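Local atomic coordinates of uncharacterized protein ScGH5_18 (Streptomyces cattleya, PDB entry 7LR8), a protein that probably hydrolyses the beta-1,4 linkage of Man-GlcNAc, a core fragment of N-glycans, as a family 5 glycoside hydrolase of a soil-dwelling actinobacterium. Residues L132-A137 with A183-A188. The protein carries 1 engineered substitution. Sequence-based numbering, arbitrary orientation.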
loop_
_atom_site.group_PDB
_atom_site.type_symbol
_atom_site.label_atom_id
_atom_site.label_comp_id
_atom_site.label_asym_id
_atom_site.label_seq_id
_atom_site.Cartn_x
_atom_site.Cartn_y
_atom_site.Cartn_z
ATOM N N LEU B 132 12.023 -6.040 -12.334
ATOM C CA LEU B 132 13.075 -7.015 -12.037
ATOM C C LEU B 132 14.265 -6.855 -12.977
ATOM O O LEU B 132 15.420 -6.915 -12.542
ATOM C CB LEU B 132 12.530 -8.441 -12.125
ATOM C CG LEU B 132 11.487 -8.893 -11.104
ATOM C CD1 LEU B 132 11.063 -10.316 -11.425
ATOM C CD2 LEU B 132 12.055 -8.805 -9.696
ATOM N N ARG B 133 13.998 -6.655 -14.273
ATOM C CA ARG B 133 15.071 -6.402 -15.222
ATOM C C ARG B 133 15.876 -5.170 -14.829
ATOM O O ARG B 133 17.109 -5.161 -14.940
ATOM C CB ARG B 133 14.481 -6.224 -16.625
ATOM C CG ARG B 133 15.525 -6.299 -17.743
ATOM C CD ARG B 133 15.050 -5.603 -19.018
ATOM N NE ARG B 133 14.760 -4.197 -18.771
ATOM C CZ ARG B 133 15.679 -3.239 -18.716
ATOM N NH1 ARG B 133 16.965 -3.523 -18.922
ATOM N NH2 ARG B 133 15.306 -1.993 -18.450
ATOM N N THR B 134 15.184 -4.111 -14.398
ATOM C CA THR B 134 15.845 -2.861 -14.029
ATOM C C THR B 134 16.763 -3.058 -12.824
ATOM O O THR B 134 17.910 -2.588 -12.821
ATOM C CB THR B 134 14.794 -1.782 -13.740
ATOM O OG1 THR B 134 14.121 -1.434 -14.960
ATOM C CG2 THR B 134 15.438 -0.510 -13.201
ATOM N N LEU B 135 16.274 -3.745 -11.786
ATOM C CA LEU B 135 17.120 -4.003 -10.620
ATOM C C LEU B 135 18.342 -4.815 -11.010
ATOM O O LEU B 135 19.475 -4.463 -10.653
ATOM C CB LEU B 135 16.334 -4.735 -9.527
ATOM C CG LEU B 135 15.167 -3.969 -8.901
ATOM C CD1 LEU B 135 14.745 -4.634 -7.596
ATOM C CD2 LEU B 135 15.528 -2.511 -8.670
ATOM N N ALA B 136 18.127 -5.909 -11.749
ATOM C CA ALA B 136 19.231 -6.776 -12.138
ATOM C C ALA B 136 20.251 -6.033 -12.989
ATOM O O ALA B 136 21.458 -6.183 -12.778
ATOM C CB ALA B 136 18.701 -8.003 -12.880
ATOM N N ALA B 137 19.793 -5.234 -13.966
ATOM C CA ALA B 137 20.734 -4.515 -14.818
ATOM C C ALA B 137 21.546 -3.503 -14.019
ATOM O O ALA B 137 22.736 -3.284 -14.294
ATOM C CB ALA B 137 19.979 -3.822 -15.968
ATOM N N ALA B 183 13.230 -12.099 -17.363
ATOM C CA ALA B 183 13.520 -10.681 -17.182
ATOM C C ALA B 183 14.755 -10.476 -16.314
ATOM O O ALA B 183 15.606 -9.633 -16.628
ATOM C CB ALA B 183 12.317 -9.968 -16.572
ATOM N N CYS B 184 14.884 -11.257 -15.241
ATOM C CA CYS B 184 16.092 -11.188 -14.425
ATOM C C CYS B 184 17.321 -11.513 -15.254
ATOM O O CYS B 184 18.356 -10.850 -15.133
ATOM C CB CYS B 184 15.997 -12.157 -13.246
ATOM S SG CYS B 184 14.686 -11.813 -12.046
ATOM N N GLU B 185 17.221 -12.541 -16.103
ATOM C CA GLU B 185 18.356 -12.960 -16.914
ATOM C C GLU B 185 18.720 -11.904 -17.958
ATOM O O GLU B 185 19.907 -11.662 -18.204
ATOM C CB GLU B 185 18.034 -14.302 -17.574
ATOM C CG GLU B 185 19.128 -14.833 -18.470
ATOM C CD GLU B 185 20.317 -15.359 -17.699
ATOM O OE1 GLU B 185 20.164 -15.740 -16.514
ATOM O OE2 GLU B 185 21.412 -15.408 -18.301
ATOM N N ARG B 186 17.722 -11.254 -18.579
ATOM C CA ARG B 186 18.032 -10.158 -19.494
ATOM C C ARG B 186 18.760 -9.029 -18.771
ATOM O O ARG B 186 19.679 -8.416 -19.331
ATOM C CB ARG B 186 16.752 -9.640 -20.155
ATOM C CG ARG B 186 16.117 -10.644 -21.094
ATOM C CD ARG B 186 15.154 -9.981 -22.076
ATOM N NE ARG B 186 14.074 -9.244 -21.425
ATOM C CZ ARG B 186 13.007 -9.804 -20.874
ATOM N NH1 ARG B 186 12.879 -11.123 -20.865
ATOM N NH2 ARG B 186 12.076 -9.043 -20.316
ATOM N N GLY B 187 18.380 -8.755 -17.521
ATOM C CA GLY B 187 19.021 -7.672 -16.790
ATOM C C GLY B 187 20.436 -8.011 -16.357
ATOM O O GLY B 187 21.328 -7.160 -16.391
ATOM N N ALA B 188 20.657 -9.242 -15.907
ATOM C CA ALA B 188 21.967 -9.668 -15.416
ATOM C C ALA B 188 22.272 -11.057 -15.952
ATOM O O ALA B 188 22.111 -12.066 -15.251
ATOM C CB ALA B 188 22.013 -9.640 -13.883
HETATM O O HOH W 1 18.573 -5.679 -19.796
#
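Ala137 and Gly187 bring their CA atoms to 4.1 Å where helices 132-137 and 183-187 run side by side, their axes 7.3 Å apart and inclined at -31°. Gly187, which has no side chain, sets its CA 3.7 Å from Arg133 O, so the two backbones meet directly. No direct hydrogen bond joins the segments; instead Ala137 CA approaches Gly187 O at 3.1 Å in a CA-H...O contact. Ala136 points its methyl at the other helix, where it meets Cys184 O, and Ala136 CB lies 3.8 Å from Ala188 CB, just beyond the helix. Deeper in, Leu132 lays CB and CD1 against Cys184 SG, both at 4.0 Å, and Met148 of strand 145-152 touches Ala136 and Cys184. At the outer margin Arg133 turns CG anti to its own N (chi1 -166°), setting CG 3.5 Å from Ala183 O. Its chain then bends, and NH1 gives an in-plane hydrogen bond to a water that weakly bridges to Arg186 O, while NH2 forms a salt bridge with Glu130. Helices 122-139 and 170-187 flank strand 145-152 in sequence, and their close, near-parallel pairing is that of neighbouring outer helices in the (beta/alpha)8 barrel of family 5 glycosidases.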